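Local coordinates for major capsid protein (PDB 5TIP), which self-assembles as trimers into the icosahedral, pseudo T=169 capsid of a large chlorella virus and carries N-linked glycans, at residues Glu89-Asp94 against Phe176-Gln181; Ile317-Gln322 against Ser371-Ala376; Phe119-Asp124 against Gln340-Val345; Gly234-Thr239 against Thr411-Tyr416. One frame throughout, in Å; residues are numbered along the deposited sequence.

Interaction 1: Glu89-Asp94 against Phe176-Gln181; sequences EELLQD and FTLASQ
Asp94 turns its CG between the backbone N and the carbonyl carbon (chi1 56°), and Thr177 holds OG1 anti to its own carbonyl carbon (chi1 -61°), which brings hydroxyl and carboxylate together at a classic beta bulge. The bulge lies in the N-terminal jelly-roll domain, where helix 87-91 runs directly into strand 92-99 beside antiparallel strand 172-178. Thr177 OG1 donates to Asp94 OD1 over 2.9 Å, meeting it on the syn side but 27° out of the carboxylate plane; Lys54 hydrogen-bonds the same OG1 and Lys106 packs on Asp94, so nearby positive charge may favour the buried carboxylate. Thr177 faces both Gln93 and Asp94: its carbonyl takes weak bonds from both backbone N atoms, while Thr177 N donates to Asp94 O at 3.0 Å. Before the bulge Leu92 centres an inverse gamma turn, and Ala179 N binds Leu91 O at 2.9 Å. Leu178 CA adds a C-H...O contact of 3.2 Å to that same Leu91 O. On the face carrying Leu92 and Leu178, Leu92 CD1 comes obliquely against the Phe176 ring, 3.4 Å from CD1, and Phe73 and Val71 of strand 65-76 pack on Leu178 and Phe176. The extended Gln93 chain reaches over the other strand, its NE2 lying 3.6 Å from Thr177 CG2. Its OE1 accepts from a water, 3.0 Å away, that in turn accepts from Ser180 N.

Interaction 2: Ile317-Gln322 against Ser371-Ala376; sequences IQLNGQ and SRIDNA
Asn320 grips Asn375 from a type I' beta turn, Leu319 to Gln322, the tight hairpin turn that joins strands 312-319 and 322-329 in the C-terminal jelly-roll domain. Its CB points away from the loop 371-376, but CG, anti to the carbonyl carbon (chi1 -65°), swings back to 4.1 Å from both Asn375 N and Asn375 O. From there the amide divides its work. OD1 accepts from Asn375 N at 2.9 Å, the donor lying nearly along the C=O axis, and also rests against the CB atoms of Asp374 and Asn375. ND2 donates to a water that binds Arg372 O and Asp374 N as well. The backbone closes the ring: Asn320 N donates to Asn375 O over a short 2.6 Å, at an N-H...O angle of 168°. Asn320 thus binds both the N-H and the C=O of Asn375, one through its side chain and one through its backbone, just where strand 376-387 starts beside Leu319. Leu319 and Ile373 cross at about a right angle, and Ser5 of the second subunit packs on Leu319. Leu319 CD1 meets Ile373 CD1 at 3.8 Å, while Leu319 CD2 touches Ile373 CG2 at 3.7 Å.

Interaction 3: Phe119-Asp124 against Gln340-Val345; sequences FRMNDD and QSIGGV
Apolar contacts between Met121 and Ile342, and between Phe119 and Ile342, carry this meeting of two helix-end loops, one from each jelly-roll domain. The Phe119 and Ile342 side chains cross at about a right angle: Ile342 CD1 sits obliquely to the ring, 3.7 Å from Phe119 CE1 and 3.9 Å from Phe119 CD1. The other branch, Ile342 CG2, lies 3.8 Å from Met121 CE. Met121 reaches across with CG between the backbone N and the carbonyl carbon (chi1 65°), and a bend at chi3 (68°) lays the methyl on the bare Gly344 backbone, CE 3.7 Å from both CA and N. Met121 SD lies 3.7 Å from Gly343 O, just past helix 330-341, where Gly343, with positive phi, is the first residue to leave helical angles.

The polar link is indirect: a water donates to Arg120 O at 2.7 Å and accepts from Val345 N at 3.2 Å. Both other subunits touch this contact, Asp123 of the third subunit packing on Met121 and Val345, and Tyr339 of the second subunit binding Arg120. Between the segments themselves there is thus apolar packing and one bridging water, at the trimer interface; Arg125, just beyond, adds a direct hydrogen bond to Val345 O.

Interaction 4: Gly234-Thr239 against Thr411-Tyr416; sequences GSETAT and TALNIY
Glu236 pairs with Leu413, and Ser235 reaches Asn414, where strands 223-237 and 412-426 run antiparallel in a sheet of the C-terminal jelly-roll domain. Backbone hydrogen bonds form the ladder. Glu236 and Leu413 make a hydrogen-bonded pair with two short links, Glu236 N to Leu413 O and Leu413 N to Glu236 O, both 2.6 Å; the second is almost straight at 174°. Thr237 and Ala412 follow as a non-hydrogen-bonded pair. Farther on, Ala238 N donates to Thr411 O at 2.8 Å, from above the carbonyl plane. Weaker C-H...O contacts fill in between, among them Thr237 CA to Thr411 O at 3.3 Å.

One side-chain hydrogen bond joins the strands beside this ladder. Ser235 OG gives its proton to Asn414 OD1, approaching 32° out of the amide plane, while Asn414 ND2 is held by Asn264 on strand 257-266. That second bond would help fix the amide's rotation, with OD1 turned to the serine.

Apolar packing lies on the face of Glu236 and Leu413, whose CB atoms are 3.6 Å apart. Leu413, anti to its backbone N (chi1 168°), puts CG 3.9 Å from Glu236 CB. Ile250 of strand 247-251 covers both residues and Leu380 of strand 376-387 touches Leu413, so this face looks toward the other sheet; Trp263 and Phe265 are neighbours of Leu413 within its own sheet. The Glu236 chain bends at chi2 and takes its carboxylate away from strand 412-426. Ala238 CB flanks the same leucine, 4.5 Å from Leu413 CB.

How the interactions relate
The four contacts do not touch one another. Interaction 1 belongs to the N-terminal jelly roll, interactions 2 and 4 to the C-terminal one, and interaction 3 joins the two. Interactions 2 and 4 have centres 19 Å apart and lie on the same side of the chain's centre; strand 376-387, which starts in interaction 2, sends Leu378, Leu380 and Tyr382 against interaction 4. Interaction 3 comes within about 6 Å of interaction 1, nearest atoms, though their centres are 26 Å apart. Interactions 2 and 3 both touch the second subunit. In interaction 1 the Glu90 side chain is about 13 Å from a bound alpha-D-galactopyranose. In interaction 4 the Thr411 side chain is about 12 Å from a bound beta-D-glucopyranose. A mercury ion lies about 4 Å from the Ile373 side chain.

Interaction 1: Glu89-Asp94 against Phe176-Gln181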
loop_
_atom_site.group_PDB
_atom_site.type_symbol
_atom_site.label_atom_id
_atom_site.label_comp_id
_atom_site.label_asym_id
_atom_site.label_seq_id
_atom_site.Cartn_x
_atom_site.Cartn_y
_atom_site.Cartn_z
ATOM N N GLU A 89 -18.116 -13.993 4.895
ATOM C CA GLU A 89 -18.685 -12.657 4.774
ATOM C C GLU A 89 -20.170 -12.724 4.443
ATOM O O GLU A 89 -20.976 -11.982 5.018
ATOM C CB GLU A 89 -17.920 -11.867 3.714
ATOM C CG GLU A 89 -18.527 -10.530 3.352
ATOM C CD GLU A 89 -17.873 -9.923 2.129
ATOM O OE1 GLU A 89 -16.713 -9.472 2.235
ATOM O OE2 GLU A 89 -18.514 -9.912 1.058
ATOM N N GLU A 90 -20.553 -13.611 3.521
ATOM C CA GLU A 90 -21.964 -13.760 3.182
ATOM C C GLU A 90 -22.763 -14.338 4.341
ATOM O O GLU A 90 -23.935 -13.986 4.517
ATOM C CB GLU A 90 -22.123 -14.648 1.948
ATOM C CG GLU A 90 -23.568 -14.810 1.505
ATOM C CD GLU A 90 -23.729 -15.779 0.355
ATOM O OE1 GLU A 90 -22.734 -16.434 -0.020
ATOM O OE2 GLU A 90 -24.855 -15.888 -0.174
ATOM N N LEU A 91 -22.152 -15.222 5.136
ATOM C CA LEU A 91 -22.869 -15.845 6.244
ATOM C C LEU A 91 -23.388 -14.799 7.221
ATOM O O LEU A 91 -24.478 -14.950 7.784
ATOM C CB LEU A 91 -21.960 -16.847 6.959
ATOM C CG LEU A 91 -22.595 -17.662 8.087
ATOM C CD1 LEU A 91 -23.756 -18.483 7.550
ATOM C CD2 LEU A 91 -21.560 -18.558 8.738
ATOM N N LEU A 92 -22.622 -13.728 7.432
ATOM C CA LEU A 92 -23.052 -12.610 8.269
ATOM C C LEU A 92 -23.951 -11.717 7.420
ATOM O O LEU A 92 -23.536 -10.687 6.881
ATOM C CB LEU A 92 -21.845 -11.856 8.810
ATOM C CG LEU A 92 -22.049 -11.096 10.117
ATOM C CD1 LEU A 92 -22.451 -12.070 11.205
ATOM C CD2 LEU A 92 -20.786 -10.345 10.505
ATOM N N GLN A 93 -25.217 -12.129 7.301
ATOM C CA GLN A 93 -26.133 -11.467 6.374
ATOM C C GLN A 93 -26.366 -10.014 6.765
ATOM O O GLN A 93 -26.340 -9.119 5.911
ATOM C CB GLN A 93 -27.458 -12.225 6.307
ATOM C CG GLN A 93 -28.492 -11.562 5.416
ATOM C CD GLN A 93 -29.714 -12.426 5.200
ATOM O OE1 GLN A 93 -29.648 -13.453 4.526
ATOM N NE2 GLN A 93 -30.840 -12.016 5.775
ATOM N N ASP A 94 -26.606 -9.758 8.049
ATOM C CA ASP A 94 -26.703 -8.387 8.527
ATOM C C ASP A 94 -26.365 -8.358 10.009
ATOM O O ASP A 94 -26.553 -9.347 10.723
ATOM C CB ASP A 94 -28.092 -7.780 8.271
ATOM C CG ASP A 94 -29.219 -8.593 8.884
ATOM O OD1 ASP A 94 -29.371 -8.575 10.123
ATOM O OD2 ASP A 94 -29.968 -9.238 8.118
ATOM N N PHE A 176 -27.364 -10.333 15.086
ATOM C CA PHE A 176 -26.855 -10.987 13.892
ATOM C C PHE A 176 -27.965 -11.760 13.191
ATOM O O PHE A 176 -28.869 -12.305 13.829
ATOM C CB PHE A 176 -25.701 -11.931 14.235
ATOM C CG PHE A 176 -24.544 -11.253 14.909
ATOM C CD1 PHE A 176 -23.533 -10.673 14.162
ATOM C CD2 PHE A 176 -24.464 -11.200 16.290
ATOM C CE1 PHE A 176 -22.465 -10.051 14.776
ATOM C CE2 PHE A 176 -23.397 -10.579 16.912
ATOM C CZ PHE A 176 -22.397 -10.005 16.153
ATOM N N THR A 177 -27.880 -11.808 11.865
ATOM C CA THR A 177 -28.750 -12.637 11.042
ATOM C C THR A 177 -27.867 -13.459 10.121
ATOM O O THR A 177 -27.079 -12.897 9.353
ATOM C CB THR A 177 -29.729 -11.787 10.226
ATOM O OG1 THR A 177 -30.563 -11.028 11.110
ATOM C CG2 THR A 177 -30.600 -12.669 9.345
ATOM N N LEU A 178 -27.985 -14.781 10.203
ATOM C CA LEU A 178 -27.152 -15.668 9.406
ATOM C C LEU A 178 -27.826 -15.986 8.082
ATOM O O LEU A 178 -29.046 -16.159 8.015
ATOM C CB LEU A 178 -26.853 -16.964 10.159
ATOM C CG LEU A 178 -26.083 -16.829 11.467
ATOM C CD1 LEU A 178 -25.644 -18.203 11.935
ATOM C CD2 LEU A 178 -24.891 -15.900 11.295
ATOM N N ALA A 179 -27.020 -16.056 7.026
ATOM C CA ALA A 179 -27.547 -16.388 5.712
ATOM C C ALA A 179 -28.092 -17.811 5.707
ATOM O O ALA A 179 -27.655 -18.672 6.475
ATOM C CB ALA A 179 -26.462 -16.234 4.647
ATOM N N SER A 180 -29.062 -18.052 4.828
ATOM C CA SER A 180 -29.670 -19.374 4.747
ATOM C C SER A 180 -28.849 -20.305 3.865
ATOM O O SER A 180 -28.569 -21.447 4.245
ATOM C CB SER A 180 -31.101 -19.258 4.222
ATOM O OG SER A 180 -31.875 -18.413 5.054
ATOM N N GLN A 181 -28.449 -19.830 2.689
ATOM C CA GLN A 181 -27.747 -20.647 1.710
ATOM C C GLN A 181 -26.436 -19.967 1.347
ATOM O O GLN A 181 -26.433 -18.802 0.936
ATOM C CB GLN A 181 -28.605 -20.853 0.458
ATOM C CG GLN A 181 -30.023 -21.313 0.761
ATOM C CD GLN A 181 -30.828 -21.597 -0.489
ATOM O OE1 GLN A 181 -30.381 -21.326 -1.603
ATOM N NE2 GLN A 181 -32.019 -22.158 -0.311
HETATM O O HOH W 1 -26.442 -17.518 -1.176
HETATM O O HOH W 2 -30.473 -16.034 3.313
HETATM O O HOH W 3 -31.553 -15.640 6.476
#

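Interaction 2: Ile317-Gln322 against Ser371-Ala376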
loop_
_atom_site.group_PDB
_atom_site.type_symbol
_atom_site.label_atom_id
_atom_site.label_comp_id
_atom_site.label_asym_id
_atom_site.label_seq_id
_atom_site.Cartn_x
_atom_site.Cartn_y
_atom_site.Cartn_z
ATOM N N ILE A 317 -26.320 12.658 -11.204
ATOM C CA ILE A 317 -27.185 12.900 -10.058
ATOM C C ILE A 317 -27.897 14.226 -10.269
ATOM O O ILE A 317 -27.279 15.214 -10.683
ATOM C CB ILE A 317 -26.395 12.904 -8.736
ATOM C CG1 ILE A 317 -25.697 11.560 -8.529
ATOM C CG2 ILE A 317 -27.313 13.211 -7.564
ATOM C CD1 ILE A 317 -24.816 11.519 -7.303
ATOM N N GLN A 318 -29.198 14.244 -9.997
ATOM C CA GLN A 318 -30.001 15.451 -10.100
ATOM C C GLN A 318 -30.424 15.899 -8.709
ATOM O O GLN A 318 -30.851 15.083 -7.883
ATOM C CB GLN A 318 -31.234 15.226 -10.979
ATOM C CG GLN A 318 -30.913 14.960 -12.444
ATOM C CD GLN A 318 -32.142 15.011 -13.334
ATOM O OE1 GLN A 318 -33.089 15.751 -13.061
ATOM N NE2 GLN A 318 -32.133 14.224 -14.405
ATOM N N LEU A 319 -30.309 17.199 -8.458
ATOM C CA LEU A 319 -30.633 17.798 -7.169
ATOM C C LEU A 319 -31.764 18.788 -7.400
ATOM O O LEU A 319 -31.545 19.865 -7.968
ATOM C CB LEU A 319 -29.402 18.472 -6.563
ATOM C CG LEU A 319 -29.367 18.783 -5.067
ATOM C CD1 LEU A 319 -27.927 18.989 -4.632
ATOM C CD2 LEU A 319 -30.197 20.013 -4.731
ATOM N N ASN A 320 -32.969 18.419 -6.964
ATOM C CA ASN A 320 -34.166 19.236 -7.158
ATOM C C ASN A 320 -34.399 19.535 -8.637
ATOM O O ASN A 320 -34.727 20.660 -9.020
ATOM C CB ASN A 320 -34.094 20.526 -6.339
ATOM C CG ASN A 320 -34.098 20.265 -4.845
ATOM O OD1 ASN A 320 -34.749 19.333 -4.370
ATOM N ND2 ASN A 320 -33.364 21.081 -4.097
ATOM N N GLY A 321 -34.221 18.514 -9.476
ATOM C CA GLY A 321 -34.468 18.615 -10.898
ATOM C C GLY A 321 -33.315 19.136 -11.728
ATOM O O GLY A 321 -33.345 18.992 -12.957
ATOM N N GLN A 322 -32.302 19.729 -11.106
ATOM C CA GLN A 322 -31.151 20.269 -11.813
ATOM C C GLN A 322 -29.943 19.359 -11.629
ATOM O O GLN A 322 -29.796 18.694 -10.601
ATOM C CB GLN A 322 -30.831 21.688 -11.337
ATOM C CG GLN A 322 -31.944 22.680 -11.634
ATOM C CD GLN A 322 -32.196 22.838 -13.123
ATOM O OE1 GLN A 322 -31.260 22.924 -13.918
ATOM N NE2 GLN A 322 -33.466 22.861 -13.508
ATOM N N SER A 371 -30.578 15.932 4.165
ATOM C CA SER A 371 -31.771 16.331 4.901
ATOM C C SER A 371 -32.339 17.656 4.414
ATOM O O SER A 371 -33.488 17.978 4.738
ATOM C CB SER A 371 -31.465 16.431 6.396
ATOM O OG SER A 371 -31.041 15.187 6.925
ATOM N N ARG A 372 -31.567 18.433 3.657
ATOM C CA ARG A 372 -32.028 19.708 3.124
ATOM C C ARG A 372 -32.330 19.652 1.632
ATOM O O ARG A 372 -32.520 20.702 1.008
ATOM C CB ARG A 372 -31.014 20.812 3.420
ATOM C CG ARG A 372 -30.712 20.952 4.895
ATOM C CD ARG A 372 -32.003 21.194 5.653
ATOM N NE ARG A 372 -32.688 22.406 5.219
ATOM C CZ ARG A 372 -33.979 22.637 5.432
ATOM N NH1 ARG A 372 -34.719 21.736 6.065
ATOM N NH2 ARG A 372 -34.535 23.762 5.004
ATOM N N ILE A 373 -32.377 18.461 1.046
ATOM C CA ILE A 373 -32.641 18.288 -0.377
ATOM C C ILE A 373 -33.970 17.563 -0.514
ATOM O O ILE A 373 -34.124 16.435 -0.029
ATOM C CB ILE A 373 -31.515 17.515 -1.078
ATOM C CG1 ILE A 373 -30.167 18.188 -0.816
ATOM C CG2 ILE A 373 -31.794 17.411 -2.568
ATOM C CD1 ILE A 373 -28.992 17.408 -1.341
ATOM N N ASP A 374 -34.931 18.213 -1.175
ATOM C CA ASP A 374 -36.247 17.607 -1.340
ATOM C C ASP A 374 -36.210 16.469 -2.352
ATOM O O ASP A 374 -36.807 15.411 -2.123
ATOM C CB ASP A 374 -37.262 18.669 -1.764
ATOM C CG ASP A 374 -37.627 19.610 -0.634
ATOM O OD1 ASP A 374 -37.498 19.207 0.541
ATOM O OD2 ASP A 374 -38.044 20.752 -0.919
ATOM N N ASN A 375 -35.514 16.662 -3.470
ATOM C CA ASN A 375 -35.469 15.671 -4.540
ATOM C C ASN A 375 -34.020 15.441 -4.942
ATOM O O ASN A 375 -33.383 16.325 -5.522
ATOM C CB ASN A 375 -36.306 16.117 -5.742
ATOM C CG ASN A 375 -36.408 15.046 -6.819
ATOM O OD1 ASN A 375 -35.400 14.527 -7.301
ATOM N ND2 ASN A 375 -37.635 14.708 -7.197
ATOM N N ALA A 376 -33.506 14.253 -4.637
ATOM C CA ALA A 376 -32.211 13.798 -5.119
ATOM C C ALA A 376 -32.442 12.538 -5.935
ATOM O O ALA A 376 -33.056 11.583 -5.447
ATOM C CB ALA A 376 -31.244 13.524 -3.966
HETATM O O HOH W 4 -34.506 20.750 -1.257
#

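Interaction 3: Phe119-Asp124 against Gln340-Val345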
loop_
_atom_site.group_PDB
_atom_site.type_symbol
_atom_site.label_atom_id
_atom_site.label_comp_id
_atom_site.label_asym_id
_atom_site.label_seq_id
_atom_site.Cartn_x
_atom_site.Cartn_y
_atom_site.Cartn_z
ATOM N N PHE A 119 -12.765 0.264 -0.370
ATOM C CA PHE A 119 -11.939 0.892 0.652
ATOM C C PHE A 119 -10.855 -0.013 1.221
ATOM O O PHE A 119 -10.045 0.453 2.030
ATOM C CB PHE A 119 -12.831 1.423 1.778
ATOM C CG PHE A 119 -13.797 2.475 1.319
ATOM C CD1 PHE A 119 -13.365 3.767 1.077
ATOM C CD2 PHE A 119 -15.130 2.166 1.104
ATOM C CE1 PHE A 119 -14.245 4.736 0.643
ATOM C CE2 PHE A 119 -16.016 3.132 0.669
ATOM C CZ PHE A 119 -15.572 4.418 0.437
ATOM N N ARG A 120 -10.814 -1.282 0.841
ATOM C CA ARG A 120 -9.656 -2.114 1.126
ATOM C C ARG A 120 -8.814 -2.263 -0.133
ATOM O O ARG A 120 -9.302 -2.115 -1.256
ATOM C CB ARG A 120 -10.070 -3.486 1.662
ATOM C CG ARG A 120 -10.450 -3.468 3.134
ATOM C CD ARG A 120 -10.396 -4.858 3.747
ATOM N NE ARG A 120 -11.031 -4.893 5.061
ATOM C CZ ARG A 120 -12.333 -5.073 5.254
ATOM N NH1 ARG A 120 -13.141 -5.238 4.216
ATOM N NH2 ARG A 120 -12.828 -5.087 6.483
ATOM N N MET A 121 -7.532 -2.552 0.067
ATOM C CA MET A 121 -6.608 -2.616 -1.054
ATOM C C MET A 121 -5.368 -3.391 -0.644
ATOM O O MET A 121 -5.083 -3.564 0.545
ATOM C CB MET A 121 -6.212 -1.217 -1.535
ATOM C CG MET A 121 -5.427 -0.423 -0.503
ATOM S SD MET A 121 -5.082 1.277 -1.001
ATOM C CE MET A 121 -6.728 1.981 -0.976
ATOM N N ASN A 122 -4.645 -3.861 -1.654
ATOM C CA ASN A 122 -3.267 -4.363 -1.520
ATOM C C ASN A 122 -3.281 -5.609 -0.627
ATOM O O ASN A 122 -4.236 -6.399 -0.690
ATOM C CB ASN A 122 -2.380 -3.236 -1.038
ATOM C CG ASN A 122 -2.354 -2.070 -2.000
ATOM O OD1 ASN A 122 -2.428 -2.257 -3.213
ATOM N ND2 ASN A 122 -2.250 -0.859 -1.466
ATOM N N ASP A 123 -2.241 -5.812 0.191
ATOM C CA ASP A 123 -2.141 -7.014 1.014
ATOM C C ASP A 123 -3.201 -7.044 2.108
ATOM O O ASP A 123 -3.624 -8.127 2.526
ATOM C CB ASP A 123 -0.749 -7.105 1.635
ATOM C CG ASP A 123 0.312 -7.483 0.627
ATOM O OD1 ASP A 123 -0.040 -7.796 -0.530
ATOM O OD2 ASP A 123 1.503 -7.450 0.991
ATOM N N ASP A 124 -3.634 -5.871 2.578
ATOM C CA ASP A 124 -4.699 -5.813 3.570
ATOM C C ASP A 124 -5.974 -6.460 3.050
ATOM O O ASP A 124 -6.635 -7.224 3.771
ATOM C CB ASP A 124 -4.954 -4.358 3.947
ATOM C CG ASP A 124 -5.985 -4.214 5.033
ATOM O OD1 ASP A 124 -5.913 -4.929 6.047
ATOM O OD2 ASP A 124 -6.884 -3.377 4.884
ATOM N N GLN A 340 -9.174 9.342 -7.607
ATOM C CA GLN A 340 -9.007 10.695 -7.095
ATOM C C GLN A 340 -9.195 10.800 -5.588
ATOM O O GLN A 340 -8.696 11.754 -4.985
ATOM C CB GLN A 340 -9.982 11.646 -7.793
ATOM C CG GLN A 340 -9.661 11.901 -9.256
ATOM C CD GLN A 340 -10.660 12.826 -9.918
ATOM O OE1 GLN A 340 -11.786 12.985 -9.444
ATOM N NE2 GLN A 340 -10.252 13.444 -11.019
ATOM N N SER A 341 -9.889 9.849 -4.962
ATOM C CA SER A 341 -10.268 9.996 -3.564
ATOM C C SER A 341 -9.898 8.821 -2.668
ATOM O O SER A 341 -9.951 8.975 -1.444
ATOM C CB SER A 341 -11.780 10.244 -3.449
ATOM O OG SER A 341 -12.519 9.144 -3.954
ATOM N N ILE A 342 -9.520 7.668 -3.221
ATOM C CA ILE A 342 -9.202 6.481 -2.436
ATOM C C ILE A 342 -7.756 6.045 -2.645
ATOM O O ILE A 342 -6.993 5.906 -1.683
ATOM C CB ILE A 342 -10.172 5.319 -2.751
ATOM C CG1 ILE A 342 -11.606 5.703 -2.384
ATOM C CG2 ILE A 342 -9.756 4.063 -2.005
ATOM C CD1 ILE A 342 -12.625 4.626 -2.699
ATOM N N GLY A 343 -7.362 5.821 -3.894
ATOM C CA GLY A 343 -6.007 5.405 -4.191
ATOM C C GLY A 343 -5.783 3.912 -4.200
ATOM O O GLY A 343 -4.672 3.460 -3.898
ATOM N N GLY A 344 -6.804 3.126 -4.529
ATOM C CA GLY A 344 -6.652 1.691 -4.670
ATOM C C GLY A 344 -7.068 1.233 -6.052
ATOM O O GLY A 344 -6.763 1.897 -7.047
ATOM N N VAL A 345 -7.764 0.103 -6.132
ATOM C CA VAL A 345 -8.354 -0.365 -7.381
ATOM C C VAL A 345 -9.698 -1.002 -7.056
ATOM O O VAL A 345 -9.819 -1.757 -6.085
ATOM C CB VAL A 345 -7.433 -1.343 -8.143
ATOM C CG1 VAL A 345 -7.267 -2.657 -7.395
ATOM C CG2 VAL A 345 -7.963 -1.585 -9.547
HETATM O O HOH W 5 -8.997 -0.296 -3.251
#

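Interaction 4: Gly234-Thr239 against Thr411-Tyr416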
loop_
_atom_site.group_PDB
_atom_site.type_symbol
_atom_site.label_atom_id
_atom_site.label_comp_id
_atom_site.label_asym_id
_atom_site.label_seq_id
_atom_site.Cartn_x
_atom_site.Cartn_y
_atom_site.Cartn_z
ATOM N N GLY A 234 -32.884 -0.704 0.868
ATOM C CA GLY A 234 -33.275 -1.875 0.116
ATOM C C GLY A 234 -32.862 -1.777 -1.345
ATOM O O GLY A 234 -32.537 -0.706 -1.868
ATOM N N SER A 235 -32.876 -2.929 -2.007
ATOM C CA SER A 235 -32.476 -2.997 -3.404
ATOM C C SER A 235 -33.507 -2.321 -4.298
ATOM O O SER A 235 -34.714 -2.411 -4.062
ATOM C CB SER A 235 -32.300 -4.455 -3.830
ATOM O OG SER A 235 -31.361 -5.124 -3.007
ATOM N N GLU A 236 -32.995 -1.741 -5.379
ATOM C CA GLU A 236 -33.799 -1.112 -6.414
ATOM C C GLU A 236 -33.830 -2.098 -7.585
ATOM O O GLU A 236 -32.926 -2.924 -7.735
ATOM C CB GLU A 236 -33.184 0.217 -6.848
ATOM C CG GLU A 236 -33.165 1.277 -5.759
ATOM C CD GLU A 236 -34.549 1.588 -5.224
ATOM O OE1 GLU A 236 -35.500 1.649 -6.030
ATOM O OE2 GLU A 236 -34.686 1.770 -3.995
ATOM N N THR A 237 -34.860 -2.011 -8.417
ATOM C CA THR A 237 -35.017 -2.919 -9.548
ATOM C C THR A 237 -34.429 -2.263 -10.792
ATOM O O THR A 237 -35.009 -1.320 -11.339
ATOM C CB THR A 237 -36.488 -3.273 -9.755
ATOM O OG1 THR A 237 -37.001 -3.887 -8.567
ATOM C CG2 THR A 237 -36.644 -4.236 -10.920
ATOM N N ALA A 238 -33.279 -2.763 -11.234
ATOM C CA ALA A 238 -32.684 -2.301 -12.477
ATOM C C ALA A 238 -33.308 -3.027 -13.660
ATOM O O ALA A 238 -33.680 -4.200 -13.571
ATOM C CB ALA A 238 -31.170 -2.519 -12.467
ATOM N N THR A 239 -33.427 -2.314 -14.779
ATOM C CA THR A 239 -34.076 -2.833 -15.983
ATOM C C THR A 239 -33.164 -2.654 -17.191
ATOM O O THR A 239 -33.460 -1.861 -18.093
ATOM C CB THR A 239 -35.421 -2.145 -16.223
ATOM O OG1 THR A 239 -35.213 -0.740 -16.421
ATOM C CG2 THR A 239 -36.355 -2.355 -15.042
ATOM N N THR A 411 -30.291 -7.257 -11.809
ATOM C CA THR A 411 -31.549 -6.555 -11.588
ATOM C C THR A 411 -31.672 -5.946 -10.198
ATOM O O THR A 411 -32.634 -5.214 -9.946
ATOM C CB THR A 411 -32.730 -7.502 -11.823
ATOM O OG1 THR A 411 -32.576 -8.666 -11.001
ATOM C CG2 THR A 411 -32.789 -7.925 -13.282
ATOM N N ALA A 412 -30.735 -6.228 -9.297
ATOM C CA ALA A 412 -30.758 -5.684 -7.944
ATOM C C ALA A 412 -29.785 -4.513 -7.877
ATOM O O ALA A 412 -28.566 -4.703 -7.955
ATOM C CB ALA A 412 -30.404 -6.757 -6.918
ATOM N N LEU A 413 -30.324 -3.304 -7.735
ATOM C CA LEU A 413 -29.526 -2.090 -7.605
ATOM C C LEU A 413 -29.456 -1.719 -6.128
ATOM O O LEU A 413 -30.466 -1.338 -5.528
ATOM C CB LEU A 413 -30.121 -0.952 -8.433
ATOM C CG LEU A 413 -29.561 0.450 -8.180
ATOM C CD1 LEU A 413 -28.067 0.495 -8.461
ATOM C CD2 LEU A 413 -30.294 1.489 -9.018
ATOM N N ASN A 414 -28.267 -1.836 -5.545
ATOM C CA ASN A 414 -28.035 -1.496 -4.148
ATOM C C ASN A 414 -27.306 -0.162 -4.082
ATOM O O ASN A 414 -26.191 -0.038 -4.595
ATOM C CB ASN A 414 -27.219 -2.583 -3.450
ATOM C CG ASN A 414 -27.854 -3.953 -3.561
ATOM O OD1 ASN A 414 -28.808 -4.268 -2.852
ATOM N ND2 ASN A 414 -27.321 -4.780 -4.452
ATOM N N ILE A 415 -27.929 0.830 -3.452
ATOM C CA ILE A 415 -27.354 2.163 -3.315
ATOM C C ILE A 415 -27.072 2.405 -1.841
ATOM O O ILE A 415 -27.972 2.286 -0.999
ATOM C CB ILE A 415 -28.283 3.245 -3.886
ATOM C CG1 ILE A 415 -28.670 2.906 -5.325
ATOM C CG2 ILE A 415 -27.610 4.607 -3.827
ATOM C CD1 ILE A 415 -29.667 3.864 -5.928
ATOM N N TYR A 416 -25.824 2.743 -1.526
ATOM C CA TYR A 416 -25.392 2.977 -0.158
ATOM C C TYR A 416 -24.982 4.431 0.023
ATOM O O TYR A 416 -24.505 5.083 -0.911
ATOM C CB TYR A 416 -24.226 2.058 0.222
ATOM C CG TYR A 416 -24.559 0.589 0.125
ATOM C CD1 TYR A 416 -25.227 -0.059 1.154
ATOM C CD2 TYR A 416 -24.216 -0.147 -1.000
ATOM C CE1 TYR A 416 -25.539 -1.401 1.070
ATOM C CE2 TYR A 416 -24.525 -1.489 -1.095
ATOM C CZ TYR A 416 -25.186 -2.110 -0.056
ATOM O OH TYR A 416 -25.497 -3.446 -0.144
#